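Local structure of universal stress protein MT1672 (1TQ8) at the interface of chains A and B. The protein belongs to the universal stress protein A family and probably takes part in stress responses, perhaps through nucleotide binding. Coordinates in Å, arbitrary orientation; residue numbers count along the deposited sequence, not the author numbering. Chains: chain A/B, hypothetical protein Rv1636.

Contact 1: the interface of chains A and B. Residues chain A 32-33, 36, 40, 124-125, 152; chain B 154-156.
B:Val156 packs its CG2 methyl among A:Val124, A:Ala33 and A:Arg36. In this universal stress protein the interface is formed by exchanged strands: the last strand of chain B, 152-156, runs parallel to strand 122-126 of chain A and extends its sheet. Helix 28-41 of chain A covers the joint. CG2 of B:Val156 lies 3.7 Å from CG1 of A:Val124, the two valines crossing at a slant. Over the same methyl passes the aliphatic start of A:Arg36, with CG 3.9 Å from CG2 of B:Val156. A:Arg36 has CG anti to its backbone N (chi1 172°) and then bends at chi2 and chi3. Its methylenes therefore face the valine while the guanidinium turns away. Beside this, A:Ile40 and B:Leu154 meet tip to tip, CD1 to CD2 at 3.7 Å. B:Leu154 also lies alongside A:Val124, both pointing the same way.

The strand edges are joined by backbone bonds from both the N and the O of A:Val125. Its N donates to O of B:Leu154 at 3.1 Å, and its O accepts from N of B:Val156 at 2.9 Å. The second bond is almost straight, 176° at the hydrogen.

A:Asp152 forms the polar rim. It lies alongside B:Val156 and points the same way, its CG 3.6 Å from CA of B:Val156. OD1 sits against the main chain of that residue, and both carboxylate oxygens come near its CG1 methyl. Within chain A, OD2 of A:Asp152 makes a long salt bridge to NE of A:Arg36, 4.0 Å apart. This pairing may help keep the carboxylate beside the valine and the arginine folded across it.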
loop_
_atom_site.group_PDB
_atom_site.type_symbol
_atom_site.label_atom_id
_atom_site.label_comp_id
_atom_site.label_asym_id
_atom_site.label_seq_id
_atom_site.Cartn_x
_atom_site.Cartn_y
_atom_site.Cartn_z
ATOM N N ARG A 32 -20.609 2.613 8.762
ATOM C CA ARG A 32 -20.536 3.976 8.259
ATOM C C ARG A 32 -20.278 3.924 6.761
ATOM O O ARG A 32 -20.711 4.804 6.025
ATOM C CB ARG A 32 -19.422 4.773 8.938
ATOM C CG ARG A 32 -19.665 5.060 10.396
ATOM C CD ARG A 32 -18.603 5.984 10.951
ATOM N NE ARG A 32 -18.902 6.396 12.323
ATOM C CZ ARG A 32 -19.983 7.092 12.682
ATOM N NH1 ARG A 32 -20.880 7.459 11.773
ATOM N NH2 ARG A 32 -20.168 7.427 13.955
ATOM N N ALA A 33 -19.575 2.893 6.302
ATOM C CA ALA A 33 -19.293 2.780 4.872
ATOM C C ALA A 33 -20.568 2.346 4.154
ATOM O O ALA A 33 -20.775 2.658 2.982
ATOM C CB ALA A 33 -18.164 1.780 4.621
ATOM N N ARG A 36 -22.660 5.521 3.748
ATOM C CA ARG A 36 -22.146 6.334 2.652
ATOM C C ARG A 36 -22.438 5.688 1.304
ATOM O O ARG A 36 -22.796 6.378 0.356
ATOM C CB ARG A 36 -20.641 6.565 2.810
ATOM C CG ARG A 36 -19.988 7.246 1.608
ATOM C CD ARG A 36 -20.598 8.616 1.330
ATOM N NE ARG A 36 -20.484 9.493 2.490
ATOM C CZ ARG A 36 -21.026 10.703 2.570
ATOM N NH1 ARG A 36 -21.724 11.186 1.550
ATOM N NH2 ARG A 36 -20.877 11.428 3.675
ATOM N N ILE A 40 -24.945 7.088 -1.812
ATOM C CA ILE A 40 -24.508 7.238 -3.191
ATOM C C ILE A 40 -25.379 6.438 -4.144
ATOM O O ILE A 40 -25.623 6.856 -5.270
ATOM C CB ILE A 40 -23.043 6.768 -3.360
ATOM C CG1 ILE A 40 -22.135 7.591 -2.451
ATOM C CG2 ILE A 40 -22.618 6.868 -4.822
ATOM C CD1 ILE A 40 -20.692 7.169 -2.455
ATOM N N VAL A 124 -16.711 0.210 -2.266
ATOM C CA VAL A 124 -16.640 0.985 -1.045
ATOM C C VAL A 124 -16.290 0.139 0.172
ATOM O O VAL A 124 -16.861 -0.937 0.363
ATOM C CB VAL A 124 -18.011 1.624 -0.743
ATOM C CG1 VAL A 124 -17.916 2.490 0.492
ATOM C CG2 VAL A 124 -18.509 2.405 -1.943
ATOM N N VAL A 125 -15.373 0.628 1.002
ATOM C CA VAL A 125 -15.033 -0.067 2.238
ATOM C C VAL A 125 -14.771 0.940 3.337
ATOM O O VAL A 125 -14.429 2.088 3.075
ATOM C CB VAL A 125 -13.777 -0.968 2.102
ATOM C CG1 VAL A 125 -14.035 -2.066 1.069
ATOM C CG2 VAL A 125 -12.555 -0.135 1.709
ATOM N N ASP A 152 -12.649 10.894 3.397
ATOM C CA ASP A 152 -12.869 9.776 2.497
ATOM C C ASP A 152 -11.958 9.960 1.286
ATOM O O ASP A 152 -11.724 11.091 0.837
ATOM C CB ASP A 152 -14.330 9.737 2.031
ATOM C CG ASP A 152 -15.294 9.331 3.132
ATOM O OD1 ASP A 152 -14.849 9.080 4.273
ATOM O OD2 ASP A 152 -16.512 9.257 2.851
ATOM N N LEU B 154 -13.544 3.614 -3.188
ATOM C CA LEU B 154 -13.824 4.599 -2.159
ATOM C C LEU B 154 -13.524 4.072 -0.764
ATOM O O LEU B 154 -14.022 3.021 -0.368
ATOM C CB LEU B 154 -15.288 5.014 -2.248
ATOM C CG LEU B 154 -15.780 6.000 -1.197
ATOM C CD1 LEU B 154 -15.036 7.332 -1.324
ATOM C CD2 LEU B 154 -17.273 6.194 -1.401
ATOM N N ILE B 155 -12.696 4.812 -0.036
ATOM C CA ILE B 155 -12.317 4.457 1.324
ATOM C C ILE B 155 -12.990 5.474 2.243
ATOM O O ILE B 155 -12.675 6.665 2.214
ATOM C CB ILE B 155 -10.781 4.531 1.511
ATOM C CG1 ILE B 155 -10.094 3.622 0.499
ATOM C CG2 ILE B 155 -10.395 4.132 2.923
ATOM C CD1 ILE B 155 -8.577 3.670 0.570
ATOM N N VAL B 156 -13.928 4.993 3.050
ATOM C CA VAL B 156 -14.676 5.844 3.964
ATOM C C VAL B 156 -13.985 5.874 5.318
ATOM O O VAL B 156 -13.749 4.826 5.921
ATOM C CB VAL B 156 -16.133 5.308 4.144
ATOM C CG1 VAL B 156 -16.927 6.211 5.083
ATOM C CG2 VAL B 156 -16.828 5.231 2.795
#

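Contact 2: the interface of chains A and B. Residues chain A 40, 122-124, 153-154; chain B 152-154.
A:Leu123 and B:Leu154 are joined through their backbones, N of B:Leu154 donating to O of A:Leu123 at 2.7 Å. A:Leu123 is also the donor in a second bond, from its N to O of B:Asp152 at 2.8 Å. Both bonds are close to straight, 165° and 168° at the hydrogen. They pair strand 122-126 of chain A in parallel with the swapped C-terminal strand 152-156 of chain B, an exchange of last strands seen in this member of the universal stress protein family.

A:Leu122 packs on the leucine of the partner strand. Its CD1 methyl lies 3.9 Å from CB of B:Leu154, the two side chains meeting at a slant. CG of A:Leu122 is anti to its backbone N (chi1 170°), and the branch beyond it carries CD1 toward chain B. The same methyl comes 3.6 Å from O of B:Asp152, the acceptor that A:Leu123 uses. Thus A:Leu122 packs beside the backbone bond as well as the leucine. The side chain of A:Leu123 takes a different course, with CG anti to the carbonyl carbon, and offers chain B little beyond its CB.

A second pairing is antiparallel. Strand 152-156 of each chain meets its copy at residue 154. CD1 of B:Leu154 lies 3.3 Å from O of A:Val153, and CD1 of A:Leu154 lies 3.5 Å from O of B:Val153. Each leucine thus lays one methyl against the carbonyl preceding the other leucine, in near two-fold symmetry. CB of A:Leu154 is 4.2 Å from CD1 of B:Leu154, so the two side chains touch lightly.

The other methyl of B:Leu154, CD2, meets A:Ile40 of helix 28-41 and A:Val124, which may help to fix the rotation of the leucine. The exchanged strands tie the two subunits together, probably as the dimer of the working protein.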
loop_
_atom_site.group_PDB
_atom_site.type_symbol
_atom_site.label_atom_id
_atom_site.label_comp_id
_atom_site.label_asym_id
_atom_site.label_seq_id
_atom_site.Cartn_x
_atom_site.Cartn_y
_atom_site.Cartn_z
ATOM N N ILE A 40 -24.945 7.088 -1.812
ATOM C CA ILE A 40 -24.508 7.238 -3.191
ATOM C C ILE A 40 -25.379 6.438 -4.144
ATOM O O ILE A 40 -25.623 6.856 -5.270
ATOM C CB ILE A 40 -23.043 6.768 -3.360
ATOM C CG1 ILE A 40 -22.135 7.591 -2.451
ATOM C CG2 ILE A 40 -22.618 6.868 -4.822
ATOM C CD1 ILE A 40 -20.692 7.169 -2.455
ATOM N N LEU A 122 -18.176 1.156 -8.695
ATOM C CA LEU A 122 -17.666 1.748 -7.471
ATOM C C LEU A 122 -17.595 0.740 -6.322
ATOM O O LEU A 122 -18.599 0.107 -5.987
ATOM C CB LEU A 122 -18.555 2.924 -7.051
ATOM C CG LEU A 122 -18.278 3.482 -5.650
ATOM C CD1 LEU A 122 -16.869 4.061 -5.649
ATOM C CD2 LEU A 122 -19.299 4.560 -5.267
ATOM N N LEU A 123 -16.416 0.587 -5.724
ATOM C CA LEU A 123 -16.264 -0.311 -4.585
ATOM C C LEU A 123 -16.060 0.572 -3.362
ATOM O O LEU A 123 -15.320 1.552 -3.409
ATOM C CB LEU A 123 -15.062 -1.235 -4.753
ATOM C CG LEU A 123 -15.040 -2.075 -6.023
ATOM C CD1 LEU A 123 -13.809 -2.948 -5.976
ATOM C CD2 LEU A 123 -16.307 -2.921 -6.151
ATOM N N VAL A 124 -16.711 0.210 -2.266
ATOM C CA VAL A 124 -16.640 0.985 -1.045
ATOM C C VAL A 124 -16.290 0.139 0.172
ATOM O O VAL A 124 -16.861 -0.937 0.363
ATOM C CB VAL A 124 -18.011 1.624 -0.743
ATOM C CG1 VAL A 124 -17.916 2.490 0.492
ATOM C CG2 VAL A 124 -18.509 2.405 -1.943
ATOM N N VAL A 153 -11.473 8.845 0.747
ATOM C CA VAL A 153 -10.586 8.864 -0.408
ATOM C C VAL A 153 -11.190 8.095 -1.575
ATOM O O VAL A 153 -11.706 6.992 -1.403
ATOM C CB VAL A 153 -9.209 8.263 -0.048
ATOM C CG1 VAL A 153 -8.316 8.187 -1.295
ATOM C CG2 VAL A 153 -8.542 9.125 1.023
ATOM N N LEU A 154 -11.109 8.680 -2.765
ATOM C CA LEU A 154 -11.672 8.066 -3.956
ATOM C C LEU A 154 -10.647 7.890 -5.061
ATOM O O LEU A 154 -10.038 8.859 -5.505
ATOM C CB LEU A 154 -12.822 8.929 -4.469
ATOM C CG LEU A 154 -13.452 8.491 -5.789
ATOM C CD1 LEU A 154 -14.084 7.114 -5.615
ATOM C CD2 LEU A 154 -14.504 9.526 -6.217
ATOM N N ASP B 152 -13.789 2.215 -9.718
ATOM C CA ASP B 152 -13.354 3.238 -8.784
ATOM C C ASP B 152 -13.428 2.702 -7.352
ATOM O O ASP B 152 -14.316 1.905 -7.022
ATOM C CB ASP B 152 -14.220 4.487 -8.935
ATOM C CG ASP B 152 -14.105 5.118 -10.315
ATOM O OD1 ASP B 152 -13.209 4.701 -11.092
ATOM O OD2 ASP B 152 -14.907 6.040 -10.611
ATOM N N VAL B 153 -12.504 3.140 -6.501
ATOM C CA VAL B 153 -12.474 2.677 -5.119
ATOM C C VAL B 153 -12.612 3.800 -4.114
ATOM O O VAL B 153 -11.899 4.798 -4.167
ATOM C CB VAL B 153 -11.179 1.870 -4.827
ATOM C CG1 VAL B 153 -11.105 1.491 -3.342
ATOM C CG2 VAL B 153 -11.171 0.606 -5.678
ATOM N N LEU B 154 -13.544 3.614 -3.188
ATOM C CA LEU B 154 -13.824 4.599 -2.159
ATOM C C LEU B 154 -13.524 4.072 -0.764
ATOM O O LEU B 154 -14.022 3.021 -0.368
ATOM C CB LEU B 154 -15.288 5.014 -2.248
ATOM C CG LEU B 154 -15.780 6.000 -1.197
ATOM C CD1 LEU B 154 -15.036 7.332 -1.324
ATOM C CD2 LEU B 154 -17.273 6.194 -1.401
#

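Contact 1 and contact 2 are neighbouring stretches of one strand pairing, with the centres of their C-alpha atoms about 6 Å apart. They share A:Ile40, A:Val124 and B:Leu154. Strands 122-126 of chain A and 152-156 of chain B run through both. Contact 1 covers the later end of this pair, under helix 28-41. Contact 2 covers the earlier end and reaches the two-fold axis, where the last strands of both chains meet. Symmetry repeats both contacts with the chains exchanged. The sheets of the two subunits are thereby joined through the interface. The deposited assembly holds four copies, and this pairing would account for joining two of them.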